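Side-chain contacts in NADH-rubredoxin oxidoreductase (Clostridium acetobutylicum, PDB 3KLJ), which catalyses the NADH-dependent reduction of rubredoxin, using a bound FAD, as an intermediate carrier in electron-transfer chains that scavenge dioxygen: residues R184-D189 and A351-V356; L192-K197 and S310-I315. One frame throughout, in Å; residues are numbered along the deposited sequence. Where two conformers were deposited one is given.

Both contacts join the NADH-binding domain to the antiparallel sheet of the C-terminal domain, and their centres lie about 8 Å apart. The first segments follow one another along the chain: 184-189 leads into helix 188-199, and 192-197 is part of that helix. On the other side the order reverses, with 310-315 before 351-356, so contact 2 falls within the span of chain that contact 1 closes. Strands 312-317 and 346-353 are neighbours in the sheet, joined by a probable hydrogen bond from V352 N to I315 O (2.8 Å). Together the two contacts seat one helix and the loop leading into it on one sheet, away from the FAD-binding residues.

Contact 1 (R184-D189 and A351-V356); sequences RQLDRD and AVIGDV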
loop_
_atom_site.group_PDB
_atom_site.type_symbol
_atom_site.label_atom_id
_atom_site.label_comp_id
_atom_site.label_asym_id
_atom_site.label_seq_id
_atom_site.Cartn_x
_atom_site.Cartn_y
_atom_site.Cartn_z
ATOM N N ARG A 184 12.350 -0.422 7.794
ATOM C CA ARG A 184 11.587 -1.671 7.795
ATOM C C ARG A 184 12.105 -2.630 6.729
ATOM O O ARG A 184 11.855 -3.828 6.798
ATOM C CB ARG A 184 10.094 -1.421 7.542
ATOM C CG ARG A 184 9.452 -0.347 8.414
ATOM C CD ARG A 184 8.053 -0.039 7.917
ATOM N NE ARG A 184 7.039 -0.850 8.586
ATOM C CZ ARG A 184 7.170 -1.340 9.814
ATOM N NH1 ARG A 184 8.272 -1.098 10.515
ATOM N NH2 ARG A 184 6.193 -2.067 10.348
ATOM N N GLN A 185 12.817 -2.095 5.738
ATOM C CA GLN A 185 13.263 -2.904 4.590
ATOM C C GLN A 185 14.773 -3.079 4.524
ATOM O O GLN A 185 15.271 -4.012 3.894
ATOM C CB GLN A 185 12.761 -2.289 3.276
ATOM C CG GLN A 185 11.364 -2.763 2.886
ATOM C CD GLN A 185 10.284 -1.770 3.224
ATOM O OE1 GLN A 185 10.527 -0.565 3.318
ATOM N NE2 GLN A 185 9.067 -2.267 3.383
ATOM N N LEU A 186 15.490 -2.171 5.183
ATOM C CA LEU A 186 16.944 -2.111 5.108
ATOM C C LEU A 186 17.561 -2.097 6.501
ATOM O O LEU A 186 16.962 -1.561 7.444
ATOM C CB LEU A 186 17.346 -0.825 4.377
ATOM C CG LEU A 186 17.734 -0.800 2.894
ATOM C CD1 LEU A 186 17.561 -2.135 2.154
ATOM C CD2 LEU A 186 17.099 0.365 2.140
ATOM N N ASP A 187 18.759 -2.661 6.633
ATOM C CA ASP A 187 19.572 -2.404 7.832
ATOM C C ASP A 187 20.138 -0.987 7.767
ATOM O O ASP A 187 19.884 -0.256 6.797
ATOM C CB ASP A 187 20.664 -3.473 8.059
ATOM C CG ASP A 187 21.723 -3.527 6.946
ATOM O OD1 ASP A 187 22.837 -4.019 7.238
ATOM O OD2 ASP A 187 21.472 -3.098 5.798
ATOM N N ARG A 188 20.890 -0.589 8.795
ATOM C CA ARG A 188 21.404 0.771 8.861
ATOM C C ARG A 188 22.283 1.085 7.652
ATOM O O ARG A 188 22.095 2.114 6.994
ATOM C CB ARG A 188 22.166 1.017 10.170
ATOM C CG ARG A 188 22.805 2.384 10.248
ATOM C CD ARG A 188 23.632 2.551 11.529
ATOM N NE ARG A 188 24.296 3.847 11.561
ATOM C CZ ARG A 188 25.499 4.085 11.044
ATOM N NH1 ARG A 188 26.174 3.108 10.442
ATOM N NH2 ARG A 188 26.028 5.307 11.126
ATOM N N ASP A 189 23.232 0.198 7.376
ATOM C CA ASP A 189 24.200 0.384 6.294
ATOM C C ASP A 189 23.484 0.411 4.928
ATOM O O ASP A 189 23.875 1.154 4.031
ATOM C CB ASP A 189 25.265 -0.724 6.318
ATOM C CG ASP A 189 26.109 -0.733 7.610
ATOM O OD1 ASP A 189 26.767 -1.750 7.881
ATOM O OD2 ASP A 189 26.133 0.262 8.359
ATOM N N ALA A 351 18.232 -8.196 1.949
ATOM C CA ALA A 351 17.842 -7.083 1.104
ATOM C C ALA A 351 18.949 -6.779 0.111
ATOM O O ALA A 351 20.136 -6.918 0.422
ATOM C CB ALA A 351 17.508 -5.834 1.960
ATOM N N VAL A 352 18.566 -6.368 -1.082
ATOM C CA VAL A 352 19.532 -5.996 -2.110
ATOM C C VAL A 352 19.050 -4.713 -2.752
ATOM O O VAL A 352 17.869 -4.592 -3.132
ATOM C CB VAL A 352 19.696 -7.084 -3.210
ATOM C CG1 VAL A 352 20.740 -6.672 -4.243
ATOM C CG2 VAL A 352 20.105 -8.414 -2.612
ATOM N N ILE A 353 19.963 -3.759 -2.850
ATOM C CA ILE A 353 19.731 -2.510 -3.552
ATOM C C ILE A 353 20.536 -2.598 -4.848
ATOM O O ILE A 353 21.730 -2.893 -4.811
ATOM C CB ILE A 353 20.226 -1.283 -2.718
ATOM C CG1 ILE A 353 19.662 -1.307 -1.281
ATOM C CG2 ILE A 353 19.883 0.037 -3.429
ATOM C CD1 ILE A 353 20.189 -0.168 -0.367
ATOM N N GLY A 354 19.875 -2.398 -5.985
ATOM C CA GLY A 354 20.562 -2.304 -7.269
ATOM C C GLY A 354 20.874 -3.607 -7.993
ATOM O O GLY A 354 21.657 -3.606 -8.941
ATOM N N ASP A 355 20.271 -4.715 -7.563
ATOM C CA ASP A 355 20.399 -5.994 -8.283
ATOM C C ASP A 355 19.179 -6.868 -8.025
ATOM O O ASP A 355 19.191 -7.746 -7.169
ATOM C CB ASP A 355 21.698 -6.721 -7.892
ATOM C CG ASP A 355 22.049 -7.868 -8.840
ATOM O OD1 ASP A 355 23.201 -8.347 -8.766
ATOM O OD2 ASP A 355 21.194 -8.300 -9.655
ATOM N N VAL A 356 18.108 -6.606 -8.765
ATOM C CA VAL A 356 16.855 -7.326 -8.575
ATOM C C VAL A 356 17.011 -8.817 -8.861
ATOM O O VAL A 356 16.391 -9.640 -8.182
ATOM C CB VAL A 356 15.705 -6.712 -9.417
ATOM C CG1 VAL A 356 14.538 -7.687 -9.569
ATOM C CG2 VAL A 356 15.227 -5.429 -8.784
#
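The loop that leads into helix 188-199 of the NADH-binding domain meets the end of strand 346-353, a strand inside the antiparallel sheet of the C-terminal domain. L186 does most of the work. Its CD1 rests on the methyl of A351, with 3.7 Å from L186 CD1 to A351 CB, while L186 CD2 reaches the tip of I353, 4.0 Å from I353 CD1. The side chains of L186 and I353 cross at about a right angle, and L186 CD1 also lies 4.1 Å from I353 CG1. In I353 the CG1 branch stands beside the backbone N (chi1 -51°), and with chi2 nearly straight at 176° it carries CD1 out to the leucine. V352, between the two strand residues that touch, points away.

The backbone takes part as well: Q185 O lies 3.5 Å from A351 CB, and the same oxygen accepts a hydrogen bond from S316 OG on the adjoining strand. Next to this apolar patch, D187 caps the helix through a bond from G190 N to its OD2, while its OD1 forms a salt bridge with R330 of the C-terminal domain. Alternate residues A351 and I353 on one face of a beta strand take up a leucine just ahead of a helix N-cap, an apolar interface between the NADH-binding and C-terminal domains.

Contact 2 (L192-K197 and S310-I315); sequences LFLKDK and SGISII
Helix 192-197 and strand 312-315 run nearly antiparallel, at 164° between their N-to-C directions, with their axes approaching to 10.7 Å. This is a helix laid over one face of a beta sheet, here across a domain boundary: the helix belongs to the NADH-binding domain and the strand to the antiparallel sheet of the C-terminal domain. The backbones come nearest at K197 and I312, with 8.1 Å between their CA atoms, and no hydrogen bond passes between the segments. Side chains bridge the gap.

From the strand, I312 and I314 point toward the helix, and S313 between them points away. L194 answers both isoleucines. Its CG is anti to the backbone N (chi1 -179°), which extends the two methyls toward the sheet, and both meet the end of I314: L194 CD1 is 3.8 Å from I314 CD1, and L194 CD2 is 3.9 Å from that same I314 CD1. The two side chains cross at about a right angle. Against I312 the leucine lies at an oblique angle, and the touch is lighter, 4.2 Å from L194 CD1 to I312 CG2.

Outside the two segments, I353 on neighbouring strand 346-353 touches I312, I314 and F193. One turn of helix further on from L194, K197 meets the strand with the root of its side chain. The chain bends at chi2 (-62°), and its far end turns away from the strand to the loop between strands 327-332 and 337-343, where K197 NZ donates a hydrogen bond to the backbone oxygen E334 O. What remains over the sheet is a close methyl-to-methylene contact, tighter than usual for two carbons: I312 CD1 sits 3.4 Å from K197 CB.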
loop_
_atom_site.group_PDB
_atom_site.type_symbol
_atom_site.label_atom_id
_atom_site.label_comp_id
_atom_site.label_asym_id
_atom_site.label_seq_id
_atom_site.Cartn_x
_atom_site.Cartn_y
_atom_site.Cartn_z
ATOM N N LEU A 192 21.750 3.888 4.644
ATOM C CA LEU A 192 22.728 4.934 4.402
ATOM C C LEU A 192 23.279 4.835 2.981
ATOM O O LEU A 192 23.533 5.850 2.343
ATOM C CB LEU A 192 23.861 4.889 5.442
ATOM C CG LEU A 192 23.458 5.341 6.854
ATOM C CD1 LEU A 192 24.661 5.272 7.786
ATOM C CD2 LEU A 192 22.840 6.759 6.864
ATOM N N PHE A 193 23.443 3.611 2.482
ATOM C CA PHE A 193 23.772 3.406 1.078
ATOM C C PHE A 193 22.699 4.087 0.211
ATOM O O PHE A 193 23.023 4.866 -0.694
ATOM C CB PHE A 193 23.891 1.903 0.774
ATOM C CG PHE A 193 24.260 1.586 -0.653
ATOM C CD1 PHE A 193 23.272 1.459 -1.634
ATOM C CD2 PHE A 193 25.589 1.389 -1.011
ATOM C CE1 PHE A 193 23.608 1.155 -2.954
ATOM C CE2 PHE A 193 25.939 1.081 -2.330
ATOM C CZ PHE A 193 24.952 0.967 -3.302
ATOM N N LEU A 194 21.429 3.811 0.508
ATOM C CA LEU A 194 20.327 4.417 -0.212
ATOM C C LEU A 194 20.313 5.957 -0.059
ATOM O O LEU A 194 20.193 6.681 -1.048
ATOM C CB LEU A 194 18.991 3.802 0.247
ATOM C CG LEU A 194 17.720 4.322 -0.428
ATOM C CD1 LEU A 194 17.684 3.878 -1.895
ATOM C CD2 LEU A 194 16.472 3.826 0.314
ATOM N N LYS A 195 20.453 6.447 1.171
ATOM C CA LYS A 195 20.525 7.896 1.424
ATOM C C LYS A 195 21.585 8.573 0.539
ATOM O O LYS A 195 21.318 9.618 -0.050
ATOM C CB LYS A 195 20.825 8.183 2.899
ATOM C CG LYS A 195 20.830 9.682 3.249
ATOM C CD LYS A 195 21.469 9.965 4.591
ATOM C CE LYS A 195 21.479 11.467 4.885
ATOM N NZ LYS A 195 22.290 12.271 3.915
ATOM N N ASP A 196 22.772 7.965 0.444
ATOM C CA ASP A 196 23.873 8.485 -0.384
ATOM C C ASP A 196 23.483 8.555 -1.856
ATOM O O ASP A 196 23.653 9.587 -2.509
ATOM C CB ASP A 196 25.145 7.635 -0.198
ATOM C CG ASP A 196 26.143 7.772 -1.359
ATOM O OD1 ASP A 196 26.464 8.906 -1.771
ATOM O OD2 ASP A 196 26.626 6.732 -1.850
ATOM N N LYS A 197 22.970 7.446 -2.378
ATOM C CA LYS A 197 22.547 7.369 -3.772
ATOM C C LYS A 197 21.434 8.383 -4.086
ATOM O O LYS A 197 21.423 9.004 -5.155
ATOM C CB LYS A 197 22.064 5.954 -4.106
ATOM C CG LYS A 197 23.148 4.887 -4.193
ATOM C CD LYS A 197 24.150 5.173 -5.305
ATOM C CE LYS A 197 25.104 4.023 -5.483
ATOM N NZ LYS A 197 26.399 4.487 -6.059
ATOM N N SER A 310 14.047 7.143 -8.531
ATOM C CA SER A 310 15.315 7.647 -9.060
ATOM C C SER A 310 16.147 6.597 -9.795
ATOM O O SER A 310 17.369 6.726 -9.909
ATOM C CB SER A 310 16.122 8.302 -7.935
ATOM O OG SER A 310 15.374 9.334 -7.317
ATOM N N GLY A 311 15.466 5.568 -10.299
ATOM C CA GLY A 311 16.105 4.461 -10.996
ATOM C C GLY A 311 16.992 3.621 -10.099
ATOM O O GLY A 311 17.967 3.049 -10.574
ATOM N N ILE A 312 16.656 3.566 -8.805
ATOM C CA ILE A 312 17.355 2.727 -7.816
ATOM C C ILE A 312 16.406 1.655 -7.284
ATOM O O ILE A 312 15.364 1.970 -6.696
ATOM C CB ILE A 312 17.913 3.538 -6.618
ATOM C CG1 ILE A 312 18.745 4.728 -7.103
ATOM C CG2 ILE A 312 18.757 2.636 -5.716
ATOM C CD1 ILE A 312 19.200 5.647 -5.997
ATOM N N SER A 313 16.779 0.397 -7.482
ATOM C CA SER A 313 15.879 -0.725 -7.248
ATOM C C SER A 313 16.180 -1.438 -5.942
ATOM O O SER A 313 17.351 -1.636 -5.599
ATOM C CB SER A 313 16.019 -1.723 -8.388
ATOM O OG SER A 313 17.344 -2.228 -8.438
ATOM N N ILE A 314 15.133 -1.856 -5.232
ATOM C CA ILE A 314 15.298 -2.525 -3.932
ATOM C C ILE A 314 14.412 -3.752 -3.811
ATOM O O ILE A 314 13.230 -3.693 -4.124
ATOM C CB ILE A 314 14.965 -1.579 -2.748
ATOM C CG1 ILE A 314 15.967 -0.430 -2.689
ATOM C CG2 ILE A 314 14.966 -2.348 -1.418
ATOM C CD1 ILE A 314 15.504 0.734 -1.874
ATOM N N ILE A 315 14.977 -4.870 -3.376
ATOM C CA ILE A 315 14.139 -5.968 -2.909
ATOM C C ILE A 315 14.538 -6.362 -1.490
ATOM O O ILE A 315 15.725 -6.513 -1.178
ATOM C CB ILE A 315 14.053 -7.212 -3.885
ATOM C CG1 ILE A 315 14.943 -8.359 -3.441
ATOM C CG2 ILE A 315 14.294 -6.848 -5.369
ATOM C CD1 ILE A 315 14.200 -9.402 -2.681
#